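Local coordinates for alpha-actinin-like protein 1 (Schizosaccharomyces pombe, PDB 5BVR) that binds actin filaments through a tandem pair of calponin-homology domains and takes part in forming and organising the actin ring for cytokinesis and septation, at residues Trp19-Pro30 with Leu44-Ile52; Ile81-Ile91 with Leu107-Phe115. All coordinates share one frame; numbering follows the deposited sequence.

Contact 1: residues Trp19-Pro30 with Leu44-Ile52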
# COMPACT_ATOMS: atom_id res chain seq x y z
N TRP A 19 -2.80 0.52 -5.06
CA TRP A 19 -2.62 -0.71 -4.30
C TRP A 19 -3.76 -1.69 -4.63
O TRP A 19 -3.51 -2.86 -4.95
CB TRP A 19 -2.57 -0.40 -2.80
CG TRP A 19 -2.53 -1.63 -1.98
CD1 TRP A 19 -1.42 -2.38 -1.64
CD2 TRP A 19 -3.65 -2.30 -1.41
NE1 TRP A 19 -1.81 -3.45 -0.86
CE2 TRP A 19 -3.17 -3.44 -0.73
CE3 TRP A 19 -5.02 -2.05 -1.40
CZ2 TRP A 19 -4.02 -4.30 -0.05
CZ3 TRP A 19 -5.85 -2.90 -0.73
CH2 TRP A 19 -5.36 -4.02 -0.07
N PHE A 20 -4.99 -1.19 -4.61
CA PHE A 20 -6.19 -1.98 -4.89
C PHE A 20 -6.02 -2.62 -6.28
O PHE A 20 -6.25 -3.82 -6.46
CB PHE A 20 -7.41 -1.05 -4.81
CG PHE A 20 -8.73 -1.71 -4.50
CD1 PHE A 20 -9.25 -2.71 -5.29
CD2 PHE A 20 -9.49 -1.24 -3.43
CE1 PHE A 20 -10.48 -3.26 -5.00
CE2 PHE A 20 -10.72 -1.77 -3.15
CZ PHE A 20 -11.22 -2.78 -3.93
N ASN A 21 -5.59 -1.81 -7.24
CA ASN A 21 -5.43 -2.29 -8.61
C ASN A 21 -4.32 -3.30 -8.80
O ASN A 21 -4.47 -4.21 -9.63
CB ASN A 21 -5.30 -1.14 -9.60
CG ASN A 21 -6.59 -0.40 -9.78
OD1 ASN A 21 -7.67 -0.93 -9.52
ND2 ASN A 21 -6.49 0.84 -10.21
N THR A 22 -3.22 -3.19 -8.06
CA THR A 22 -2.20 -4.25 -8.14
C THR A 22 -2.79 -5.61 -7.75
O THR A 22 -2.40 -6.64 -8.29
CB THR A 22 -0.95 -3.97 -7.26
OG1 THR A 22 -1.29 -4.03 -5.87
CG2 THR A 22 -0.33 -2.65 -7.60
N LYS A 23 -3.74 -5.62 -6.82
CA LYS A 23 -4.37 -6.86 -6.41
C LYS A 23 -5.36 -7.36 -7.48
O LYS A 23 -5.29 -8.52 -7.94
CB LYS A 23 -5.07 -6.68 -5.07
CG LYS A 23 -4.17 -6.25 -3.93
CD LYS A 23 -2.92 -7.11 -3.77
CE LYS A 23 -2.08 -6.59 -2.62
NZ LYS A 23 -0.87 -7.42 -2.43
N LEU A 24 -6.27 -6.48 -7.90
CA LEU A 24 -7.24 -6.82 -8.92
C LEU A 24 -6.58 -7.29 -10.22
O LEU A 24 -7.06 -8.25 -10.84
CB LEU A 24 -8.14 -5.63 -9.23
CG LEU A 24 -9.10 -5.18 -8.13
CD1 LEU A 24 -9.81 -3.93 -8.58
CD2 LEU A 24 -10.11 -6.28 -7.82
N SER A 25 -5.51 -6.63 -10.63
CA SER A 25 -4.83 -6.98 -11.88
C SER A 25 -4.19 -8.35 -11.82
O SER A 25 -3.95 -8.98 -12.85
CB SER A 25 -3.78 -5.93 -12.24
OG SER A 25 -4.41 -4.69 -12.52
N SER A 26 -3.94 -8.84 -10.61
CA SER A 26 -3.38 -10.18 -10.46
C SER A 26 -4.35 -11.27 -10.96
O SER A 26 -3.97 -12.43 -11.10
CB SER A 26 -2.95 -10.44 -9.01
OG SER A 26 -4.05 -10.72 -8.18
N ARG A 27 -5.60 -10.88 -11.23
CA ARG A 27 -6.60 -11.78 -11.78
C ARG A 27 -7.32 -11.16 -12.98
O ARG A 27 -8.45 -11.53 -13.30
CB ARG A 27 -7.61 -12.17 -10.71
CG ARG A 27 -6.97 -12.83 -9.51
CD ARG A 27 -8.01 -13.31 -8.51
NE ARG A 27 -7.40 -14.06 -7.41
CZ ARG A 27 -8.07 -14.61 -6.40
NH1 ARG A 27 -9.39 -14.50 -6.33
NH2 ARG A 27 -7.41 -15.27 -5.46
N ASP A 28 -6.65 -10.21 -13.63
CA ASP A 28 -7.17 -9.57 -14.84
C ASP A 28 -8.57 -8.99 -14.63
O ASP A 28 -9.40 -9.02 -15.54
CB ASP A 28 -7.22 -10.56 -16.01
CG ASP A 28 -5.85 -11.03 -16.44
OD1 ASP A 28 -4.84 -10.41 -16.05
OD2 ASP A 28 -5.78 -12.03 -17.19
N LEU A 29 -8.82 -8.50 -13.42
CA LEU A 29 -10.12 -7.91 -13.10
C LEU A 29 -10.12 -6.44 -13.49
O LEU A 29 -9.06 -5.84 -13.61
CB LEU A 29 -10.44 -8.09 -11.62
CG LEU A 29 -10.74 -9.53 -11.19
CD1 LEU A 29 -10.82 -9.68 -9.68
CD2 LEU A 29 -12.05 -9.99 -11.82
N PRO A 30 -11.32 -5.85 -13.70
CA PRO A 30 -11.39 -4.43 -14.05
C PRO A 30 -10.83 -3.58 -12.92
O PRO A 30 -10.91 -3.98 -11.77
CB PRO A 30 -12.89 -4.17 -14.23
CG PRO A 30 -13.59 -5.33 -13.59
CD PRO A 30 -12.65 -6.49 -13.68
N LEU A 44 -16.09 -5.35 -6.54
CA LEU A 44 -14.63 -5.26 -6.50
C LEU A 44 -14.10 -5.43 -5.09
O LEU A 44 -13.01 -5.97 -4.89
CB LEU A 44 -14.15 -3.96 -7.12
CG LEU A 44 -14.36 -3.83 -8.63
CD1 LEU A 44 -13.75 -2.55 -9.12
CD2 LEU A 44 -13.83 -5.03 -9.43
N LEU A 45 -14.88 -4.99 -4.10
CA LEU A 45 -14.49 -5.23 -2.72
C LEU A 45 -14.49 -6.73 -2.41
O LEU A 45 -13.54 -7.26 -1.84
CB LEU A 45 -15.43 -4.48 -1.78
CG LEU A 45 -15.13 -4.50 -0.29
CD1 LEU A 45 -13.70 -4.01 -0.03
CD2 LEU A 45 -16.16 -3.63 0.44
N ILE A 46 -15.53 -7.44 -2.81
CA ILE A 46 -15.54 -8.88 -2.60
C ILE A 46 -14.36 -9.54 -3.28
O ILE A 46 -13.66 -10.37 -2.68
CB ILE A 46 -16.84 -9.48 -3.09
CG1 ILE A 46 -17.97 -9.09 -2.14
CG2 ILE A 46 -16.75 -11.03 -3.23
CD1 ILE A 46 -19.37 -9.36 -2.71
N GLN A 47 -14.13 -9.19 -4.54
CA GLN A 47 -13.02 -9.77 -5.28
C GLN A 47 -11.67 -9.43 -4.64
O GLN A 47 -10.81 -10.31 -4.52
CB GLN A 47 -13.08 -9.33 -6.75
CG GLN A 47 -14.30 -9.92 -7.47
CD GLN A 47 -14.47 -9.45 -8.90
OE1 GLN A 47 -14.21 -8.29 -9.23
NE2 GLN A 47 -14.90 -10.35 -9.76
N LEU A 48 -11.47 -8.19 -4.21
CA LEU A 48 -10.26 -7.83 -3.47
C LEU A 48 -10.05 -8.76 -2.27
O LEU A 48 -8.96 -9.30 -2.06
CB LEU A 48 -10.31 -6.38 -2.97
CG LEU A 48 -9.11 -5.95 -2.13
CD1 LEU A 48 -7.85 -5.85 -2.98
CD2 LEU A 48 -9.40 -4.63 -1.44
N LEU A 49 -11.11 -8.97 -1.49
CA LEU A 49 -11.02 -9.77 -0.28
C LEU A 49 -10.64 -11.22 -0.59
O LEU A 49 -9.85 -11.82 0.13
CB LEU A 49 -12.32 -9.70 0.51
CG LEU A 49 -12.59 -8.33 1.13
CD1 LEU A 49 -14.05 -8.24 1.60
CD2 LEU A 49 -11.64 -8.02 2.29
N GLU A 50 -11.18 -11.77 -1.67
CA GLU A 50 -10.82 -13.12 -2.07
C GLU A 50 -9.33 -13.21 -2.36
O GLU A 50 -8.66 -14.17 -1.99
CB GLU A 50 -11.64 -13.56 -3.29
CG GLU A 50 -13.09 -13.85 -2.95
CD GLU A 50 -13.90 -14.36 -4.12
OE1 GLU A 50 -13.63 -13.95 -5.27
OE2 GLU A 50 -14.82 -15.18 -3.88
N ILE A 51 -8.81 -12.17 -3.01
CA ILE A 51 -7.41 -12.11 -3.42
C ILE A 51 -6.47 -11.97 -2.23
O ILE A 51 -5.53 -12.76 -2.06
CB ILE A 51 -7.18 -10.97 -4.43
CG1 ILE A 51 -7.98 -11.24 -5.72
CG2 ILE A 51 -5.68 -10.82 -4.77
CD1 ILE A 51 -8.07 -10.06 -6.66
N ILE A 52 -6.68 -10.94 -1.42
CA ILE A 52 -5.75 -10.68 -0.32
C ILE A 52 -5.97 -11.64 0.86
O ILE A 52 -5.04 -11.88 1.64
CB ILE A 52 -5.79 -9.21 0.14
CG1 ILE A 52 -7.15 -8.84 0.76
CG2 ILE A 52 -5.48 -8.29 -1.04
CD1 ILE A 52 -7.31 -7.38 1.19
O HOH W 1 -11.71 -12.43 -6.78
O HOH W 2 -9.34 -16.72 -3.73
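Ile-51 and Leu-48, on one face of helix 43-53, lose more surface than any other residues to the end of helix 11-25 and the turn after it. Leu-48 lays CD2 over one face of the Phe-20 ring, 3.7 Å from its centroid, a CH-pi contact just 18° off the normal. With its CG anti to the backbone N (chi1 177°), Leu-48 sends its other methyl, CD1, to Lys-23 CB at 3.6 Å. The Phe-20 rim meanwhile reaches the facing backbone, CE1 lying 3.7 Å from Leu-44 O. With an alanine at Phe-20, Leu-48 CD2 would probably lose its aromatic platform and a gap would open beneath it. One turn on, Ile-51 pushes CD1 to 3.4 Å from Lys-23 O, while its CG1 lies over a face of the Arg-27 guanidinium, 3.3 Å from NE. That flat group meets Glu-50 through water: one bridges NH2 to Glu-50 O, another links NH1, weakly, to Glu-50 OE1. Glu-50 OE2 is taken by Leu-57 N. A Schellman motif with Asp-28 at C-prime brings Leu-29 back onto Gln-47. Segments 19-25 and 44-52 cross at 73°, a mainly apolar helix-helix packing of the all-helical calponin-homology fold, here the first of the tandem pair.

Contact 2: residues Ile81-Ile91 with Leu107-Phe115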
# COMPACT_ATOMS: atom_id res chain seq x y z
N ILE A 81 -14.91 -9.24 6.60
CA ILE A 81 -13.88 -8.45 7.27
C ILE A 81 -14.00 -8.55 8.80
O ILE A 81 -12.99 -8.79 9.51
CB ILE A 81 -13.96 -6.98 6.80
CG1 ILE A 81 -13.57 -6.92 5.31
CG2 ILE A 81 -13.03 -6.09 7.63
CD1 ILE A 81 -13.87 -5.57 4.64
N LYS A 82 -15.22 -8.45 9.30
CA LYS A 82 -15.48 -8.59 10.73
C LYS A 82 -15.10 -9.99 11.22
O LYS A 82 -14.52 -10.14 12.30
CB LYS A 82 -16.95 -8.30 11.02
CG LYS A 82 -17.33 -8.39 12.48
CD LYS A 82 -18.81 -8.07 12.68
CE LYS A 82 -19.20 -8.17 14.15
NZ LYS A 82 -20.65 -7.89 14.37
N SER A 83 -15.44 -11.00 10.42
CA SER A 83 -15.16 -12.40 10.79
C SER A 83 -13.67 -12.67 10.99
O SER A 83 -13.29 -13.61 11.69
CB SER A 83 -15.71 -13.35 9.74
OG SER A 83 -14.82 -13.51 8.66
N LYS A 84 -12.83 -11.84 10.37
CA LYS A 84 -11.38 -11.95 10.50
C LYS A 84 -10.84 -11.08 11.63
O LYS A 84 -9.63 -10.93 11.76
CB LYS A 84 -10.70 -11.58 9.17
CG LYS A 84 -11.17 -12.40 7.96
CD LYS A 84 -10.58 -13.81 7.92
CE LYS A 84 -9.12 -13.80 7.49
NZ LYS A 84 -8.50 -15.16 7.57
N GLY A 85 -11.72 -10.52 12.44
CA GLY A 85 -11.31 -9.73 13.59
C GLY A 85 -10.86 -8.31 13.31
O GLY A 85 -10.21 -7.69 14.15
N MET A 86 -11.22 -7.78 12.14
CA MET A 86 -10.88 -6.40 11.83
C MET A 86 -11.99 -5.49 12.25
O MET A 86 -13.16 -5.81 12.04
CB MET A 86 -10.66 -6.22 10.33
CG MET A 86 -9.28 -6.57 9.86
SD MET A 86 -9.17 -6.79 8.10
CE MET A 86 -10.00 -8.35 7.85
N PRO A 87 -11.62 -4.31 12.78
CA PRO A 87 -12.60 -3.31 13.20
C PRO A 87 -13.34 -2.71 12.02
O PRO A 87 -12.69 -2.32 11.05
CB PRO A 87 -11.73 -2.23 13.84
CG PRO A 87 -10.43 -2.33 13.12
CD PRO A 87 -10.24 -3.78 12.85
N LEU A 88 -14.66 -2.67 12.09
CA LEU A 88 -15.44 -1.86 11.17
C LEU A 88 -16.14 -0.78 11.97
O LEU A 88 -17.37 -0.68 12.00
CB LEU A 88 -16.43 -2.71 10.37
CG LEU A 88 -15.70 -3.66 9.42
CD1 LEU A 88 -16.70 -4.43 8.58
CD2 LEU A 88 -14.71 -2.93 8.51
N THR A 89 -15.31 0.01 12.63
CA THR A 89 -15.76 1.12 13.44
C THR A 89 -16.49 2.15 12.59
O THR A 89 -15.91 2.79 11.72
CB THR A 89 -14.56 1.80 14.17
OG1 THR A 89 -15.00 3.02 14.78
CG2 THR A 89 -13.41 2.11 13.20
N ASN A 90 -17.79 2.27 12.84
CA ASN A 90 -18.58 3.33 12.24
C ASN A 90 -18.66 3.25 10.71
O ASN A 90 -18.69 4.27 10.04
CB ASN A 90 -18.05 4.71 12.67
CG ASN A 90 -18.40 5.06 14.11
OD1 ASN A 90 -18.71 4.18 14.93
ND2 ASN A 90 -18.36 6.35 14.43
N ILE A 91 -18.70 2.04 10.16
CA ILE A 91 -18.99 1.88 8.74
C ILE A 91 -20.08 0.83 8.53
O ILE A 91 -20.07 -0.23 9.16
CB ILE A 91 -17.73 1.53 7.91
CG1 ILE A 91 -18.01 1.73 6.42
CG2 ILE A 91 -17.23 0.13 8.22
CD1 ILE A 91 -16.77 1.76 5.55
N LEU A 107 -11.53 2.08 5.45
CA LEU A 107 -11.68 0.66 5.29
C LEU A 107 -10.51 0.06 4.52
O LEU A 107 -9.98 -0.98 4.92
CB LEU A 107 -12.99 0.35 4.59
CG LEU A 107 -13.33 -1.14 4.43
CD1 LEU A 107 -13.42 -1.83 5.77
CD2 LEU A 107 -14.61 -1.28 3.65
N ILE A 108 -10.12 0.70 3.43
CA ILE A 108 -9.01 0.19 2.64
C ILE A 108 -7.74 0.17 3.50
O ILE A 108 -6.97 -0.79 3.44
CB ILE A 108 -8.82 0.99 1.35
CG1 ILE A 108 -10.06 0.80 0.47
CG2 ILE A 108 -7.56 0.52 0.62
CD1 ILE A 108 -10.11 1.70 -0.69
N TRP A 109 -7.51 1.19 4.31
CA TRP A 109 -6.35 1.15 5.20
C TRP A 109 -6.40 -0.06 6.14
O TRP A 109 -5.41 -0.75 6.33
CB TRP A 109 -6.19 2.44 6.01
CG TRP A 109 -5.08 2.33 7.01
CD1 TRP A 109 -5.21 2.36 8.37
CD2 TRP A 109 -3.69 2.09 6.74
NE1 TRP A 109 -3.98 2.19 8.96
CE2 TRP A 109 -3.03 2.02 7.98
CE3 TRP A 109 -2.95 1.94 5.56
CZ2 TRP A 109 -1.66 1.80 8.09
CZ3 TRP A 109 -1.58 1.73 5.66
CH2 TRP A 109 -0.95 1.66 6.92
N THR A 110 -7.58 -0.36 6.67
CA THR A 110 -7.73 -1.51 7.54
C THR A 110 -7.28 -2.79 6.82
O THR A 110 -6.61 -3.64 7.41
CB THR A 110 -9.19 -1.61 8.02
OG1 THR A 110 -9.45 -0.50 8.89
CG2 THR A 110 -9.43 -2.88 8.82
N LEU A 111 -7.62 -2.89 5.53
CA LEU A 111 -7.26 -4.05 4.72
C LEU A 111 -5.76 -4.07 4.41
O LEU A 111 -5.14 -5.10 4.47
CB LEU A 111 -8.08 -4.09 3.43
CG LEU A 111 -9.61 -4.14 3.62
CD1 LEU A 111 -10.28 -4.21 2.27
CD2 LEU A 111 -10.01 -5.33 4.46
N ILE A 112 -5.18 -2.90 4.11
CA ILE A 112 -3.74 -2.83 3.87
C ILE A 112 -3.02 -3.24 5.14
O ILE A 112 -2.07 -4.03 5.13
CB ILE A 112 -3.34 -1.40 3.41
CG1 ILE A 112 -3.87 -1.16 2.01
CG2 ILE A 112 -1.81 -1.24 3.39
CD1 ILE A 112 -3.81 0.31 1.57
N LEU A 113 -3.48 -2.74 6.27
CA LEU A 113 -2.80 -3.03 7.53
C LEU A 113 -2.84 -4.51 7.82
O LEU A 113 -1.84 -5.12 8.18
CB LEU A 113 -3.44 -2.23 8.66
CG LEU A 113 -2.77 -2.42 10.03
CD1 LEU A 113 -1.28 -2.08 9.98
CD2 LEU A 113 -3.49 -1.55 11.06
N ARG A 114 -4.00 -5.14 7.59
CA ARG A 114 -4.14 -6.52 7.96
C ARG A 114 -3.43 -7.44 6.97
O ARG A 114 -2.75 -8.39 7.36
CB ARG A 114 -5.61 -6.91 8.03
CG ARG A 114 -5.87 -8.39 8.21
CD ARG A 114 -5.30 -8.98 9.48
NE ARG A 114 -5.80 -10.34 9.64
CZ ARG A 114 -5.31 -11.40 9.00
NH1 ARG A 114 -4.28 -11.27 8.17
NH2 ARG A 114 -5.86 -12.59 9.19
N PHE A 115 -3.58 -7.15 5.68
CA PHE A 115 -3.17 -8.12 4.66
C PHE A 115 -1.81 -7.83 4.04
O PHE A 115 -1.24 -8.68 3.35
CB PHE A 115 -4.26 -8.26 3.60
CG PHE A 115 -5.51 -8.90 4.12
CD1 PHE A 115 -5.53 -10.26 4.37
CD2 PHE A 115 -6.62 -8.14 4.40
CE1 PHE A 115 -6.67 -10.85 4.89
CE2 PHE A 115 -7.76 -8.72 4.91
CZ PHE A 115 -7.79 -10.09 5.15
O HOH W 3 -7.28 -9.24 11.76
O HOH W 4 -11.99 -0.25 9.47
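The backbones approach to 7.2 Å between Met-86 CA and Thr-110 CA, where the chain leaving helix 67-83 runs past helix 101-117 without a direct hydrogen bond between them. Met-86 touches Thr-110, Leu-111, Arg-114 and Phe-115. Its SD lies 3.6 Å from Arg-114 CB, and the bend at chi3 (-73°) turns CE to 3.7 Å from Phe-115 CE2. SD itself stands obliquely to that ring, 5.1 Å from its centroid, a Met-aromatic contact. Farther back, Met-86 CG slides past Thr-110 CG2. This packing lies in the first calponin-homology domain of the tandem, and parts of both segments fall within its actin-binding region. Leu-107 offers CD1 to Ile-81 CD1 on helix 67-83. The same Leu-107 CD1 is tight against Leu-88 CD2, at 3.2 Å. Ile-91, which closes the type II turn begun at Leu-88, comes back with CD1 against Leu-107 CB. Two waters supply polar bridges: one donates to Pro-87 O and lies 2.6 Å from Thr-110 OG1, and the other donates to Lys-84 O and accepts a weak bond from Arg-114 NE, in the guanidinium plane. Lys-84 NZ sits 4.0 Å from Arg-114 NH2, a like-charge approach that is probably eased by the long, weak ion pair of Lys-84 with Glu-55.

Both contacts belong to the first calponin-homology domain, and each is partly buried, but they use different pairs of elements: contact 1 joins helix 11-25 and the turn after it to helix 43-53, whereas contact 2 sets the end of helix 67-83 and its following loop against helix 101-117. Their inner sides merge. Leu-49, on the helix of contact 1, packs on both Ile-81 and Leu-111, Trp-19 meets Ile-112, and Ile-52 touches Phe-115. Toward the surface the chemistry diverges: opposite charges, Arg-27 and Glu-50, are joined through water rather than by a salt bridge, while contact 2 brings two positive side chains together. In contact 1 the face of one phenylalanine takes a leucine methyl; in contact 2 a methionine sulfur stands obliquely to another.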